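Local coordinates for protein nicotinate phosphoribosyltransferase (Vibrio cholerae, PDB 4HL7) that probably makes nicotinate D-ribonucleotide from nicotinate and 5-phosphoribosyl 1-diphosphate at the expense of ATP, a step on the route to NAD, at residues I265-L277 and G382-K394. Numbering follows the deposited sequence.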
ATOM      1  N   ILE A 265       5.992   3.254 -11.327  1.00 14.72           N
ATOM      2  CA  ILE A 265       5.125   4.372 -10.914  1.00 14.65           C
ATOM      3  C   ILE A 265       5.630   4.855  -9.568  1.00 15.24           C
ATOM      4  O   ILE A 265       5.532   4.122  -8.594  1.00 16.03           O
ATOM      5  CB  ILE A 265       3.635   3.924 -10.766  1.00 15.59           C
ATOM      6  CG1 ILE A 265       3.054   3.456 -12.116  1.00 17.67           C
ATOM      7  CG2 ILE A 265       2.764   5.076 -10.190  1.00 17.68           C
ATOM      8  CD1 ILE A 265       2.940   4.564 -13.175  1.00 17.34           C
ATOM      9  N   ALA A 266       6.132   6.099  -9.489  1.00 15.26           N
ATOM     10  CA  ALA A 266       6.720   6.637  -8.196  1.00 18.97           C
ATOM     11  C   ALA A 266       5.713   7.374  -7.348  1.00 18.44           C
ATOM     12  O   ALA A 266       4.976   8.218  -7.856  1.00 16.31           O
ATOM     13  CB  ALA A 266       7.898   7.585  -8.501  1.00 16.71           C
ATOM     14  N   PRO A 267       5.667   7.089  -6.037  1.00 19.07           N
ATOM     15  CA  PRO A 267       4.990   8.068  -5.195  1.00 18.51           C
ATOM     16  C   PRO A 267       5.795   9.362  -5.070  1.00 18.32           C
ATOM     17  O   PRO A 267       7.015   9.348  -5.159  1.00 17.21           O
ATOM     18  CB  PRO A 267       4.922   7.354  -3.832  1.00 19.09           C
ATOM     19  CG  PRO A 267       6.239   6.620  -3.826  1.00 21.15           C
ATOM     20  CD  PRO A 267       6.460   6.124  -5.239  1.00 18.63           C
ATOM     21  N   THR A 268       5.119  10.475  -4.839  1.00 16.94           N
ATOM     22  CA  THR A 268       5.807  11.763  -4.893  1.00 17.24           C
ATOM     23  C   THR A 268       5.946  12.418  -3.552  1.00 17.82           C
ATOM     24  O   THR A 268       6.609  13.520  -3.425  1.00 18.05           O
ATOM     25  CB  THR A 268       5.034  12.742  -5.853  1.00 16.51           C
ATOM     26  OG1 THR A 268       3.764  13.017  -5.253  1.00 16.13           O
ATOM     27  CG2 THR A 268       4.822  12.122  -7.186  1.00 16.52           C
ATOM     28  N   ASP A 269       5.384  11.794  -2.507  1.00 16.14           N
ATOM     29  CA  ASP A 269       5.267  12.461  -1.240  1.00 17.64           C
ATOM     30  C   ASP A 269       6.005  11.761  -0.083  1.00 18.96           C
ATOM     31  O   ASP A 269       5.640  11.932   1.073  1.00 21.66           O
ATOM     32  CB  ASP A 269       3.751  12.619  -0.836  1.00 20.56           C
ATOM     33  CG  ASP A 269       3.045  11.267  -0.610  1.00 21.85           C
ATOM     34  OD1 ASP A 269       3.453  10.237  -1.203  1.00 20.04           O
ATOM     35  OD2 ASP A 269       2.046  11.249   0.169  1.00 23.48           O
ATOM     36  N   THR A 270       7.071  11.048  -0.371  1.00 15.05           N
ATOM     37  CA  THR A 270       7.888  10.564   0.735  1.00 16.30           C
ATOM     38  C   THR A 270       8.442  11.762   1.495  1.00 15.37           C
ATOM     39  O   THR A 270       8.512  11.795   2.730  1.00 16.31           O
ATOM     40  CB  THR A 270       9.068   9.751   0.219  1.00 14.15           C
ATOM     41  OG1 THR A 270       8.605   8.634  -0.562  1.00 16.47           O
ATOM     42  CG2 THR A 270       9.942   9.259   1.430  1.00 17.14           C
ATOM     43  N   LEU A 271       8.805  12.794   0.731  1.00 16.73           N
ATOM     44  CA  LEU A 271       9.315  14.033   1.286  1.00 16.82           C
ATOM     45  C   LEU A 271       8.267  15.111   0.996  1.00 20.82           C
ATOM     46  O   LEU A 271       7.272  15.179   1.738  1.00 24.25           O
ATOM     47  CB  LEU A 271      10.684  14.386   0.656  1.00 16.49           C
ATOM     48  CG  LEU A 271      11.693  13.247   0.927  1.00 16.52           C
ATOM     49  CD1 LEU A 271      12.962  13.460   0.142  1.00 15.70           C
ATOM     50  CD2 LEU A 271      12.066  13.208   2.424  1.00 19.61           C
ATOM     51  N   THR A 272       8.459  15.933  -0.049  1.00 16.31           N
ATOM     52  CA  THR A 272       7.366  16.867  -0.462  1.00 17.82           C
ATOM     53  C   THR A 272       7.319  16.891  -1.998  1.00 18.09           C
ATOM     54  O   THR A 272       8.283  16.522  -2.659  1.00 15.54           O
ATOM     55  CB  THR A 272       7.571  18.269  -0.003  1.00 18.17           C
ATOM     56  OG1 THR A 272       8.797  18.775  -0.562  1.00 20.17           O
ATOM     57  CG2 THR A 272       7.567  18.367   1.591  1.00 20.89           C
ATOM     58  N   ILE A 273       6.255  17.459  -2.555  1.00 17.06           N
ATOM     59  CA  ILE A 273       6.186  17.582  -4.019  1.00 16.97           C
ATOM     60  C   ILE A 273       7.350  18.420  -4.556  1.00 16.55           C
ATOM     61  O   ILE A 273       7.963  18.033  -5.588  1.00 16.39           O
ATOM     62  CB  ILE A 273       4.819  18.121  -4.487  1.00 20.45           C
ATOM     63  CG1 ILE A 273       4.652  18.026  -6.030  1.00 19.65           C
ATOM     64  CG2 ILE A 273       4.619  19.552  -4.009  1.00 22.61           C
ATOM     65  CD1 ILE A 273       4.913  16.667  -6.620  1.00 19.74           C
ATOM     66  N   ASP A 274       7.744  19.485  -3.870  1.00 16.95           N
ATOM     67  CA  ASP A 274       8.918  20.239  -4.382  1.00 19.12           C
ATOM     68  C   ASP A 274      10.183  19.436  -4.388  1.00 17.83           C
ATOM     69  O   ASP A 274      10.977  19.566  -5.315  1.00 17.82           O
ATOM     70  CB  ASP A 274       9.159  21.560  -3.641  1.00 26.16           C
ATOM     71  CG  ASP A 274       7.958  22.480  -3.717  1.00 35.54           C
ATOM     72  OD1 ASP A 274       7.550  22.848  -4.830  1.00 39.11           O
ATOM     73  OD2 ASP A 274       7.358  22.739  -2.660  1.00 44.75           O
ATOM     74  N   ALA A 275      10.440  18.639  -3.335  1.00 16.37           N
ATOM     75  CA  ALA A 275      11.650  17.761  -3.328  1.00 16.33           C
ATOM     76  C   ALA A 275      11.582  16.746  -4.431  1.00 16.65           C
ATOM     77  O   ALA A 275      12.594  16.446  -5.075  1.00 16.70           O
ATOM     78  CB  ALA A 275      11.778  17.025  -1.975  1.00 16.12           C
ATOM     79  N   PHE A 276      10.400  16.159  -4.622  1.00 14.56           N
ATOM     80  CA  PHE A 276      10.219  15.186  -5.699  1.00 15.24           C
ATOM     81  C   PHE A 276      10.488  15.836  -7.059  1.00 15.22           C
ATOM     82  O   PHE A 276      11.268  15.311  -7.864  1.00 14.69           O
ATOM     83  CB  PHE A 276       8.813  14.638  -5.715  1.00 13.93           C
ATOM     84  CG  PHE A 276       8.628  13.598  -6.784  1.00 15.34           C
ATOM     85  CD1 PHE A 276       9.130  12.296  -6.621  1.00 14.54           C
ATOM     86  CD2 PHE A 276       8.075  13.956  -7.966  1.00 14.20           C
ATOM     87  CE1 PHE A 276       9.014  11.366  -7.660  1.00 13.52           C
ATOM     88  CE2 PHE A 276       7.941  13.042  -9.008  1.00 15.76           C
ATOM     89  CZ  PHE A 276       8.403  11.744  -8.850  1.00 14.44           C
ATOM     90  N   LEU A 277       9.918  17.019  -7.295  1.00 15.28           N
ATOM     91  CA  LEU A 277      10.138  17.660  -8.622  1.00 17.01           C
ATOM     92  C   LEU A 277      11.592  17.985  -8.846  1.00 15.62           C
ATOM     93  O   LEU A 277      12.070  17.886  -9.964  1.00 17.15           O
ATOM     94  CB  LEU A 277       9.271  18.927  -8.751  1.00 18.08           C
ATOM     95  CG  LEU A 277       7.759  18.576  -8.799  1.00 19.83           C
ATOM     96  CD1 LEU A 277       6.971  19.853  -9.054  1.00 25.12           C
ATOM     97  CD2 LEU A 277       7.396  17.502  -9.814  1.00 21.27           C
ATOM     98  N   GLY A 382      19.789  -0.050  11.257  1.00 18.48           N
ATOM     99  CA  GLY A 382      19.875   0.500  12.612  1.00 21.09           C
ATOM    100  C   GLY A 382      19.783   2.017  12.694  1.00 18.88           C
ATOM    101  O   GLY A 382      20.129   2.598  13.726  1.00 21.91           O
ATOM    102  N   ARG A 383      19.389   2.645  11.595  1.00 17.21           N
ATOM    103  CA  ARG A 383      19.304   4.122  11.500  1.00 17.47           C
ATOM    104  C   ARG A 383      17.850   4.526  11.306  1.00 16.55           C
ATOM    105  O   ARG A 383      17.104   3.810  10.621  1.00 14.60           O
ATOM    106  CB  ARG A 383      20.129   4.624  10.284  1.00 17.55           C
ATOM    107  CG  ARG A 383      21.621   4.194  10.335  1.00 17.50           C
ATOM    108  CD  ARG A 383      22.203   3.856   8.952  1.00 17.41           C
ATOM    109  NE  ARG A 383      23.433   3.070   9.108  1.00 17.67           N
ATOM    110  CZ  ARG A 383      24.337   2.915   8.144  1.00 19.27           C
ATOM    111  NH1 ARG A 383      24.162   3.498   6.975  1.00 17.45           N
ATOM    112  NH2 ARG A 383      25.427   2.174   8.365  1.00 19.42           N
ATOM    113  N   PRO A 384      17.453   5.690  11.843  1.00 17.14           N
ATOM    114  CA  PRO A 384      16.062   6.116  11.613  1.00 17.24           C
ATOM    115  C   PRO A 384      15.803   6.470  10.155  1.00 16.77           C
ATOM    116  O   PRO A 384      16.736   6.919   9.437  1.00 16.98           O
ATOM    117  CB  PRO A 384      15.905   7.433  12.441  1.00 19.30           C
ATOM    118  CG  PRO A 384      17.205   7.652  13.129  1.00 18.23           C
ATOM    119  CD  PRO A 384      18.254   6.702  12.549  1.00 17.71           C
ATOM    120  N   VAL A 385      14.549   6.378   9.735  1.00 15.13           N
ATOM    121  CA  VAL A 385      14.138   6.857   8.398  1.00 14.62           C
ATOM    122  C   VAL A 385      12.768   7.526   8.598  1.00 15.46           C
ATOM    123  O   VAL A 385      12.132   7.341   9.637  1.00 16.48           O
ATOM    124  CB  VAL A 385      14.038   5.711   7.357  1.00 14.29           C
ATOM    125  CG1 VAL A 385      15.402   5.022   7.170  1.00 14.09           C
ATOM    126  CG2 VAL A 385      12.926   4.711   7.763  1.00 15.09           C
ATOM    127  N   ALA A 386      12.358   8.356   7.663  1.00 15.19           N
ATOM    128  CA  ALA A 386      11.124   9.157   7.899  1.00 15.30           C
ATOM    129  C   ALA A 386      10.327   9.393   6.649  1.00 16.96           C
ATOM    130  O   ALA A 386      10.858   9.387   5.562  1.00 16.12           O
ATOM    131  CB  ALA A 386      11.449  10.485   8.522  1.00 14.70           C
ATOM    132  N   LYS A 387       9.021   9.580   6.835  1.00 17.70           N
ATOM    133  CA  LYS A 387       8.184  10.049   5.757  1.00 19.13           C
ATOM    134  C   LYS A 387       7.610  11.379   6.184  1.00 20.63           C
ATOM    135  O   LYS A 387       7.164  11.545   7.320  1.00 20.21           O
ATOM    136  CB  LYS A 387       7.024   9.096   5.482  1.00 20.40           C
ATOM    137  CG  LYS A 387       6.137   9.554   4.349  1.00 23.22           C
ATOM    138  CD  LYS A 387       5.095   8.501   4.086  1.00 30.32           C
ATOM    139  CE  LYS A 387       3.881   9.125   3.476  1.00 32.69           C
ATOM    140  NZ  LYS A 387       2.754   8.185   3.703  1.00 36.06           N
ATOM    141  N   ILE A 388       7.590  12.342   5.268  1.00 18.57           N
ATOM    142  CA  ILE A 388       7.104  13.662   5.650  1.00 21.03           C
ATOM    143  C   ILE A 388       5.656  13.812   5.097  1.00 22.64           C
ATOM    144  O   ILE A 388       4.692  13.935   5.842  1.00 31.39           O
ATOM    145  CB  ILE A 388       8.044  14.781   5.122  1.00 21.02           C
ATOM    146  CG1 ILE A 388       9.368  14.715   5.866  1.00 22.99           C
ATOM    147  CG2 ILE A 388       7.466  16.169   5.469  1.00 21.92           C
ATOM    148  CD1 ILE A 388      10.525  15.393   5.191  1.00 25.21           C
ATOM    149  N   SER A 389       5.594  13.773   3.777  1.00 21.99           N
ATOM    150  CA  SER A 389       4.412  13.854   2.871  1.00 26.61           C
ATOM    151  C   SER A 389       3.946  15.294   2.586  1.00 27.27           C
ATOM    152  O   SER A 389       4.505  16.282   3.103  1.00 28.62           O
ATOM    153  CB  SER A 389       3.228  12.951   3.285  1.00 24.43           C
ATOM    154  OG  SER A 389       2.344  13.725   4.133  1.00 36.69           O
ATOM    155  N   ASP A 390       2.895  15.409   1.780  1.00 28.02           N
ATOM    156  CA  ASP A 390       2.365  16.748   1.473  1.00 30.09           C
ATOM    157  C   ASP A 390       1.295  17.201   2.454  1.00 37.06           C
ATOM    158  O   ASP A 390       0.740  18.328   2.328  1.00 35.27           O
ATOM    159  CB  ASP A 390       1.882  16.810   0.049  1.00 30.51           C
ATOM    160  CG  ASP A 390       3.048  16.910  -0.944  1.00 28.24           C
ATOM    161  OD1 ASP A 390       4.018  17.734  -0.718  1.00 25.63           O
ATOM    162  OD2 ASP A 390       2.940  16.203  -1.980  1.00 35.77           O
ATOM    163  N   GLN A 391       1.036  16.338   3.446  1.00 36.56           N
ATOM    164  CA  GLN A 391       0.334  16.747   4.672  1.00 41.15           C
ATOM    165  C   GLN A 391       1.297  16.719   5.888  1.00 37.78           C
ATOM    166  O   GLN A 391       1.472  15.677   6.508  1.00 35.99           O
ATOM    167  CB  GLN A 391      -0.855  15.830   4.890  1.00 41.00           C
ATOM    168  CG  GLN A 391      -1.947  16.047   3.864  1.00 47.20           C
ATOM    169  CD  GLN A 391      -3.064  15.048   4.014  1.00 48.53           C
ATOM    170  OE1 GLN A 391      -3.394  14.320   3.068  1.00 48.54           O
ATOM    171  NE2 GLN A 391      -3.662  15.006   5.207  1.00 51.02           N
ATOM    172  N   PRO A 392       1.958  17.854   6.189  1.00 41.70           N
ATOM    173  CA  PRO A 392       3.056  17.808   7.152  1.00 43.69           C
ATOM    174  C   PRO A 392       2.680  17.221   8.525  1.00 44.78           C
ATOM    175  O   PRO A 392       3.524  16.583   9.164  1.00 49.08           O
ATOM    176  CB  PRO A 392       3.507  19.286   7.263  1.00 43.43           C
ATOM    177  CG  PRO A 392       2.562  20.093   6.419  1.00 43.42           C
ATOM    178  CD  PRO A 392       1.943  19.129   5.445  1.00 46.46           C
ATOM    179  N   GLU A 393       1.426  17.409   8.949  1.00 39.38           N
ATOM    180  CA  GLU A 393       0.967  16.967  10.259  1.00 39.07           C
ATOM    181  C   GLU A 393       1.095  15.456  10.357  1.00 38.66           C
ATOM    182  O   GLU A 393       1.145  14.891  11.442  1.00 44.62           O
ATOM    183  CB  GLU A 393      -0.470  17.479  10.567  1.00 41.00           C
ATOM    184  CG  GLU A 393      -1.605  16.809   9.790  1.00 48.04           C
ATOM    185  CD  GLU A 393      -1.791  17.327   8.350  1.00 48.52           C
ATOM    186  OE1 GLU A 393      -0.997  18.184   7.882  1.00 45.35           O
ATOM    187  OE2 GLU A 393      -2.754  16.857   7.680  1.00 50.96           O
ATOM    188  N   LYS A 394       1.222  14.808   9.210  1.00 35.73           N
ATOM    189  CA  LYS A 394       1.368  13.374   9.157  1.00 38.34           C
ATOM    190  C   LYS A 394       2.850  12.891   9.141  1.00 37.18           C
ATOM    191  O   LYS A 394       3.090  11.692   9.049  1.00 36.89           O
ATOM    192  CB  LYS A 394       0.590  12.809   7.962  1.00 41.69           C
ATOM    193  CG  LYS A 394      -0.901  13.102   8.045  1.00 43.43           C
ATOM    194  CD  LYS A 394      -1.636  12.506   6.869  1.00 44.59           C
ATOM    195  CE  LYS A 394      -2.969  11.918   7.301  1.00 50.33           C
ATOM    196  NZ  LYS A 394      -3.296  10.808   6.368  1.00 54.08           N
TER
HETATM  197  O   HOH W   1       4.328  14.987  -3.583  1.00 27.46           O
HETATM  198  O   HOH W   2       1.221   9.398   1.823  1.00 23.61           O
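The beta-alpha loop after strand 265-267, with the first residue of the helix that follows, Ile273, packs against the run from Lys387 to Asp390; Asp269, Thr270, Leu271 and Thr272 supply the rest of the contact. Thr270 O takes a nearly straight bond from Ile388 N at 2.8 Å (N-H...O 177°), and Leu271 O is reached more weakly by Ser389 N. Ser389 also brings its CA to 2.9 Å from Asp269 O, a short CA-H...O contact. Its OG accepts from Gln391 N, two residues on, which makes an ST turn, and donates to Ile388 O; together these help hold the bend around Asp390.

Asp390 puts its carboxylate at the start of the helix. OD1 accepts from Ile273 N at 2.9 Å through its syn lone pair, while OD2 lies 3.7 Å from Ile273 CB. With CG beside the backbone N (chi1 -76°), the carboxylate swings over to this first turn, where its negative charge would probably suit the helix dipole. Thr272 is the N-cap: its OG1 accepts from Ala275 N at 3.2 Å.

Strand 265-267 belongs to the parallel sheet of the barrel, beside strand 290-293. In this family's TIM-barrel-like fold, the loop leaves the C-terminal end of its strand, the end where such barrels usually carry their active site. Here Asp269 turns its carboxylate to His232, the residue predicted to be phosphorylated by autocatalysis but unmodified in this model; OD1 accepts from His232 NE2, consistent with a role in orienting that imidazole. OD2 bonds to Ser295 OG and to a water 2.6 Å away, which in turn accepts from NZ of the extended Lys387. On the apolar flank, Leu271 CD2 meets Ile388 CD1 at 3.8 Å, with Phe410 against the leucine and Ile412 against the isoleucine.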